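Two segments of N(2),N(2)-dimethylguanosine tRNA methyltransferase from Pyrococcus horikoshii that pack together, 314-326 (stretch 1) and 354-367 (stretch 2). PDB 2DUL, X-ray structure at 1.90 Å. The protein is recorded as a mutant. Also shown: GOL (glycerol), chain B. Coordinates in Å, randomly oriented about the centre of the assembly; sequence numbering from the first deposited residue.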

# COMPACT_ATOMS: atom_id res chain seq x y z
N GLN A 314 -11.86 -6.08 10.13
CA GLN A 314 -12.04 -6.93 11.30
C GLN A 314 -10.73 -7.56 11.77
O GLN A 314 -10.66 -8.16 12.85
CB GLN A 314 -13.07 -8.02 11.01
CG GLN A 314 -12.60 -9.07 10.04
CD GLN A 314 -12.48 -10.44 10.69
OE1 GLN A 314 -11.82 -10.60 11.72
NE2 GLN A 314 -13.12 -11.44 10.08
N GLU A 315 -9.69 -7.41 10.96
CA GLU A 315 -8.39 -7.98 11.30
C GLU A 315 -7.74 -7.27 12.48
O GLU A 315 -7.71 -6.04 12.55
CB GLU A 315 -7.47 -7.90 10.08
CG GLU A 315 -6.17 -8.67 10.21
CD GLU A 315 -5.41 -8.74 8.89
OE1 GLU A 315 -6.07 -8.92 7.84
OE2 GLU A 315 -4.17 -8.63 8.91
N LEU A 316 -7.23 -8.05 13.43
CA LEU A 316 -6.56 -7.50 14.59
C LEU A 316 -5.28 -6.83 14.09
O LEU A 316 -4.53 -7.43 13.31
CB LEU A 316 -6.21 -8.63 15.57
CG LEU A 316 -5.46 -8.28 16.85
CD1 LEU A 316 -6.32 -7.33 17.69
CD2 LEU A 316 -5.12 -9.56 17.62
N ASP A 317 -5.02 -5.60 14.51
CA ASP A 317 -3.82 -4.90 14.07
C ASP A 317 -2.75 -5.10 15.14
O ASP A 317 -2.72 -4.39 16.15
CB ASP A 317 -4.10 -3.41 13.86
CG ASP A 317 -2.99 -2.71 13.08
OD1 ASP A 317 -1.98 -3.36 12.73
OD2 ASP A 317 -3.13 -1.50 12.81
N ILE A 318 -1.89 -6.08 14.91
CA ILE A 318 -0.82 -6.41 15.83
C ILE A 318 0.32 -6.96 14.98
O ILE A 318 0.08 -7.50 13.90
CB ILE A 318 -1.32 -7.47 16.84
CG1 ILE A 318 -0.23 -7.77 17.88
CG2 ILE A 318 -1.73 -8.73 16.09
CD1 ILE A 318 -0.74 -8.59 19.05
N PRO A 319 1.57 -6.81 15.44
CA PRO A 319 2.69 -7.31 14.63
C PRO A 319 2.72 -8.83 14.43
O PRO A 319 2.74 -9.60 15.39
CB PRO A 319 3.92 -6.80 15.38
CG PRO A 319 3.43 -5.53 16.02
CD PRO A 319 2.06 -5.95 16.53
N LEU A 320 2.73 -9.23 13.16
CA LEU A 320 2.81 -10.63 12.76
C LEU A 320 1.63 -11.54 13.15
O LEU A 320 0.58 -11.08 13.60
CB LEU A 320 4.14 -11.21 13.26
CG LEU A 320 5.35 -10.34 12.88
CD1 LEU A 320 6.65 -11.00 13.33
CD2 LEU A 320 5.35 -10.09 11.37
N PHE A 321 1.82 -12.84 12.96
CA PHE A 321 0.78 -13.81 13.25
C PHE A 321 1.36 -15.22 13.27
O PHE A 321 2.55 -15.41 13.01
CB PHE A 321 -0.31 -13.71 12.18
CG PHE A 321 0.18 -13.96 10.77
CD1 PHE A 321 0.17 -15.23 10.22
CD2 PHE A 321 0.66 -12.90 10.00
CE1 PHE A 321 0.62 -15.46 8.91
CE2 PHE A 321 1.11 -13.11 8.69
CZ PHE A 321 1.10 -14.39 8.15
N TYR A 322 0.51 -16.19 13.58
CA TYR A 322 0.94 -17.58 13.61
C TYR A 322 0.23 -18.33 12.50
O TYR A 322 -1.00 -18.32 12.42
CB TYR A 322 0.62 -18.21 14.98
CG TYR A 322 1.31 -17.52 16.14
CD1 TYR A 322 2.70 -17.43 16.19
CD2 TYR A 322 0.58 -16.93 17.17
CE1 TYR A 322 3.35 -16.76 17.23
CE2 TYR A 322 1.22 -16.27 18.22
CZ TYR A 322 2.60 -16.18 18.24
OH TYR A 322 3.24 -15.51 19.27
N ASP A 323 1.00 -18.98 11.63
CA ASP A 323 0.44 -19.74 10.52
C ASP A 323 0.27 -21.18 10.99
O ASP A 323 1.25 -21.90 11.16
CB ASP A 323 1.37 -19.66 9.32
CG ASP A 323 0.74 -20.23 8.06
OD1 ASP A 323 0.54 -21.47 7.99
OD2 ASP A 323 0.43 -19.44 7.14
N THR A 324 -0.98 -21.59 11.21
CA THR A 324 -1.28 -22.94 11.68
C THR A 324 -0.66 -24.04 10.83
O THR A 324 -0.16 -25.03 11.35
CB THR A 324 -2.80 -23.17 11.76
OG1 THR A 324 -3.41 -22.14 12.54
CG2 THR A 324 -3.09 -24.51 12.42
N HIS A 325 -0.68 -23.86 9.52
CA HIS A 325 -0.12 -24.86 8.62
C HIS A 325 1.40 -24.94 8.74
O HIS A 325 1.95 -26.01 9.02
CB HIS A 325 -0.52 -24.55 7.18
CG HIS A 325 -0.08 -25.59 6.20
ND1 HIS A 325 1.21 -25.69 5.74
CD2 HIS A 325 -0.76 -26.62 5.62
CE1 HIS A 325 1.32 -26.73 4.93
NE2 HIS A 325 0.13 -27.31 4.84
N ALA A 326 2.08 -23.82 8.54
CA ALA A 326 3.53 -23.78 8.62
C ALA A 326 4.07 -24.25 9.98
O ALA A 326 5.04 -24.99 10.05
CB ALA A 326 4.04 -22.38 8.31
C1 GOL B . -5.05 -4.72 9.74
O1 GOL B . -4.97 -4.93 11.15
C2 GOL B . -3.66 -4.89 9.11
O2 GOL B . -3.16 -6.20 9.38
C3 GOL B . -3.76 -4.66 7.60
O3 GOL B . -2.47 -4.82 7.01
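Stretch 2, residues 354-367: RTHFSPTGIKTSAP

Where two irregular segments pack together, a short length of β-pairing often fixes the register while extended side chains, their ends held by polar groups, do much of the remaining work. Stretch 2 lies on stretch 1 in this way, the two together burying 981 Å². Its strand, which includes 361-364, runs antiparallel to the brief strand 322-323. Tyr322 and Ile362 form the hydrogen-bonded pair, with Tyr322 N to Ile362 O at 3.0 Å and Ile362 N to Tyr322 O at 2.9 Å. Asp323 and Gly361 follow as the non-hydrogen-bonded pair, their CA atoms 4.1 Å apart. The ladder ends as stretch 1 turns into a helix, and there Thr324 N donates to Thr360 O at 3.1 Å.

Before this strand, stretch 2 passes through two type I turns, Thr355 to Ser358 and Ser358 to Gly361, and turns a corner at Pro359 and Thr360. The turns carry Thr355, Phe357 and Ser358 around Phe321, whose chi1 is p and whose CB points toward stretch 2. The methyl Thr355 CG2 sits over one ring face, 4.3 Å from the centroid, while Phe357 CB lies 3.8 Å from Phe321 CE2. The absence of a side chain at Gly361 matters here: an ideal CB would stand 2.6 Å from Phe321 CE1, a clash. As it is, Gly361 CA approaches Phe321 CD1 to 3.6 Å.

Lys363 shows best how a side chain bends to reach its partners. Its CB points sideways, but chi1 of -119°, between wells, followed by p, t and p, brings the end to stretch 1. There NZ donates to Ile318 O at 2.7 Å and to Leu320 O at 2.9 Å, so backbone carbonyls of a loop receive the ammonium group. The aliphatic part is used as well: Lys363 CG packs 3.5 Å from Ile318 CG2, and Lys363 CD lies 3.8 Å from Phe321 CB.

Glu315, just past the end of a helix, reaches in the reverse direction. With chi1 and chi2 both t, the chain is extended and delivers its carboxylate to the first turn of stretch 2. Glu315 OE1 accepts from His356 N at 2.8 Å, and Glu315 OE2 from Thr355 OG1 at 2.7 Å. Thr355 OG1 in turn accepts from Phe357 N at 3.1 Å, tying the carboxylate contact to the turn itself. A glycerol, probably from the crystallisation liquor, adds its O2 at 2.7 Å from Glu315 OE2.

Asp323 uses its t rotamer to serve two structures. At the N-cap position, its OD1 accepts from Ala326 N at 2.9 Å; the same carboxylate receives a weak hydrogen bond from Thr360 OG1, which is 3.0 Å from both OD1 and OD2. A water bridges Asp323 OD2, at 2.6 Å, and Ser358 OG, at 2.8 Å. On the face shared with Ile362, Tyr322 has chi1 m, and its ring edge meets Thr364, with Tyr322 CD2 3.7 Å from Thr364 CG2.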

# COMPACT_ATOMS: atom_id res chain seq x y z
N ARG A 354 -8.70 -13.80 11.69
CA ARG A 354 -8.03 -14.31 10.50
C ARG A 354 -7.28 -13.09 9.98
O ARG A 354 -7.48 -11.98 10.48
CB ARG A 354 -9.06 -14.75 9.46
CG ARG A 354 -9.86 -16.00 9.83
CD ARG A 354 -11.07 -16.16 8.93
NE ARG A 354 -11.85 -17.35 9.25
CZ ARG A 354 -11.53 -18.59 8.88
NH1 ARG A 354 -12.31 -19.61 9.24
NH2 ARG A 354 -10.45 -18.81 8.15
N THR A 355 -6.40 -13.28 9.00
CA THR A 355 -5.66 -12.16 8.43
C THR A 355 -5.58 -12.27 6.91
O THR A 355 -5.47 -13.37 6.37
CB THR A 355 -4.22 -12.07 8.98
OG1 THR A 355 -3.49 -11.10 8.21
CG2 THR A 355 -3.52 -13.43 8.90
N HIS A 356 -5.64 -11.13 6.24
CA HIS A 356 -5.58 -11.09 4.78
C HIS A 356 -4.19 -11.48 4.27
O HIS A 356 -4.01 -11.74 3.08
CB HIS A 356 -5.92 -9.68 4.28
CG HIS A 356 -4.81 -8.70 4.50
ND1 HIS A 356 -3.90 -8.38 3.51
CD2 HIS A 356 -4.44 -8.00 5.60
CE1 HIS A 356 -3.01 -7.53 4.00
NE2 HIS A 356 -3.31 -7.28 5.26
N PHE A 357 -3.20 -11.52 5.17
CA PHE A 357 -1.84 -11.86 4.77
C PHE A 357 -1.65 -13.33 4.40
O PHE A 357 -0.76 -13.66 3.62
CB PHE A 357 -0.85 -11.50 5.89
CG PHE A 357 -0.59 -10.02 6.03
CD1 PHE A 357 -0.06 -9.29 4.97
CD2 PHE A 357 -0.86 -9.36 7.23
CE1 PHE A 357 0.20 -7.92 5.10
CE2 PHE A 357 -0.60 -7.99 7.37
CZ PHE A 357 -0.07 -7.27 6.30
N SER A 358 -2.48 -14.20 4.95
CA SER A 358 -2.40 -15.63 4.68
C SER A 358 -3.71 -16.31 5.05
O SER A 358 -4.34 -15.95 6.04
CB SER A 358 -1.26 -16.25 5.49
OG SER A 358 -1.29 -17.66 5.40
N PRO A 359 -4.13 -17.31 4.26
CA PRO A 359 -5.38 -18.04 4.51
C PRO A 359 -5.37 -18.89 5.78
O PRO A 359 -6.42 -19.15 6.36
CB PRO A 359 -5.53 -18.89 3.25
CG PRO A 359 -4.11 -19.20 2.90
CD PRO A 359 -3.43 -17.86 3.09
N THR A 360 -4.19 -19.31 6.22
CA THR A 360 -4.08 -20.13 7.43
C THR A 360 -3.44 -19.36 8.59
O THR A 360 -3.08 -19.95 9.61
CB THR A 360 -3.27 -21.41 7.17
OG1 THR A 360 -2.02 -21.07 6.54
CG2 THR A 360 -4.04 -22.35 6.26
N GLY A 361 -3.30 -18.05 8.43
CA GLY A 361 -2.70 -17.25 9.48
C GLY A 361 -3.70 -16.74 10.50
O GLY A 361 -4.83 -16.42 10.16
N ILE A 362 -3.28 -16.67 11.76
CA ILE A 362 -4.15 -16.17 12.80
C ILE A 362 -3.43 -15.10 13.61
O ILE A 362 -2.34 -15.33 14.15
CB ILE A 362 -4.59 -17.29 13.78
CG1 ILE A 362 -5.44 -18.33 13.04
CG2 ILE A 362 -5.40 -16.69 14.93
CD1 ILE A 362 -5.71 -19.58 13.85
N LYS A 363 -4.04 -13.92 13.66
CA LYS A 363 -3.50 -12.80 14.43
C LYS A 363 -4.08 -13.01 15.82
O LYS A 363 -5.28 -13.25 15.97
CB LYS A 363 -4.03 -11.46 13.88
CG LYS A 363 -2.97 -10.49 13.36
CD LYS A 363 -2.63 -10.75 11.91
CE LYS A 363 -1.96 -9.55 11.25
NZ LYS A 363 -0.65 -9.17 11.86
N THR A 364 -3.24 -12.94 16.84
CA THR A 364 -3.74 -13.13 18.19
C THR A 364 -2.86 -12.49 19.24
O THR A 364 -1.65 -12.33 19.05
CB THR A 364 -3.88 -14.63 18.53
OG1 THR A 364 -4.42 -14.77 19.85
CG2 THR A 364 -2.53 -15.33 18.46
N SER A 365 -3.48 -12.11 20.35
CA SER A 365 -2.76 -11.50 21.46
C SER A 365 -2.11 -12.60 22.30
O SER A 365 -1.22 -12.34 23.12
CB SER A 365 -3.73 -10.70 22.34
OG SER A 365 -4.80 -11.52 22.81
N ALA A 366 -2.54 -13.84 22.09
CA ALA A 366 -2.02 -14.98 22.85
C ALA A 366 -0.53 -15.24 22.67
O ALA A 366 0.01 -15.04 21.59
CB ALA A 366 -2.81 -16.23 22.50
N PRO A 367 0.14 -15.70 23.73
CA PRO A 367 1.57 -16.00 23.66
C PRO A 367 1.74 -17.23 22.76
O PRO A 367 0.82 -18.03 22.63
CB PRO A 367 1.94 -16.32 25.11
CG PRO A 367 0.91 -15.55 25.91
CD PRO A 367 -0.35 -15.78 25.12
O HOH W 1 -11.74 -13.67 12.06
O HOH W 2 -0.47 -12.27 16.06
O HOH W 3 1.51 -17.99 5.25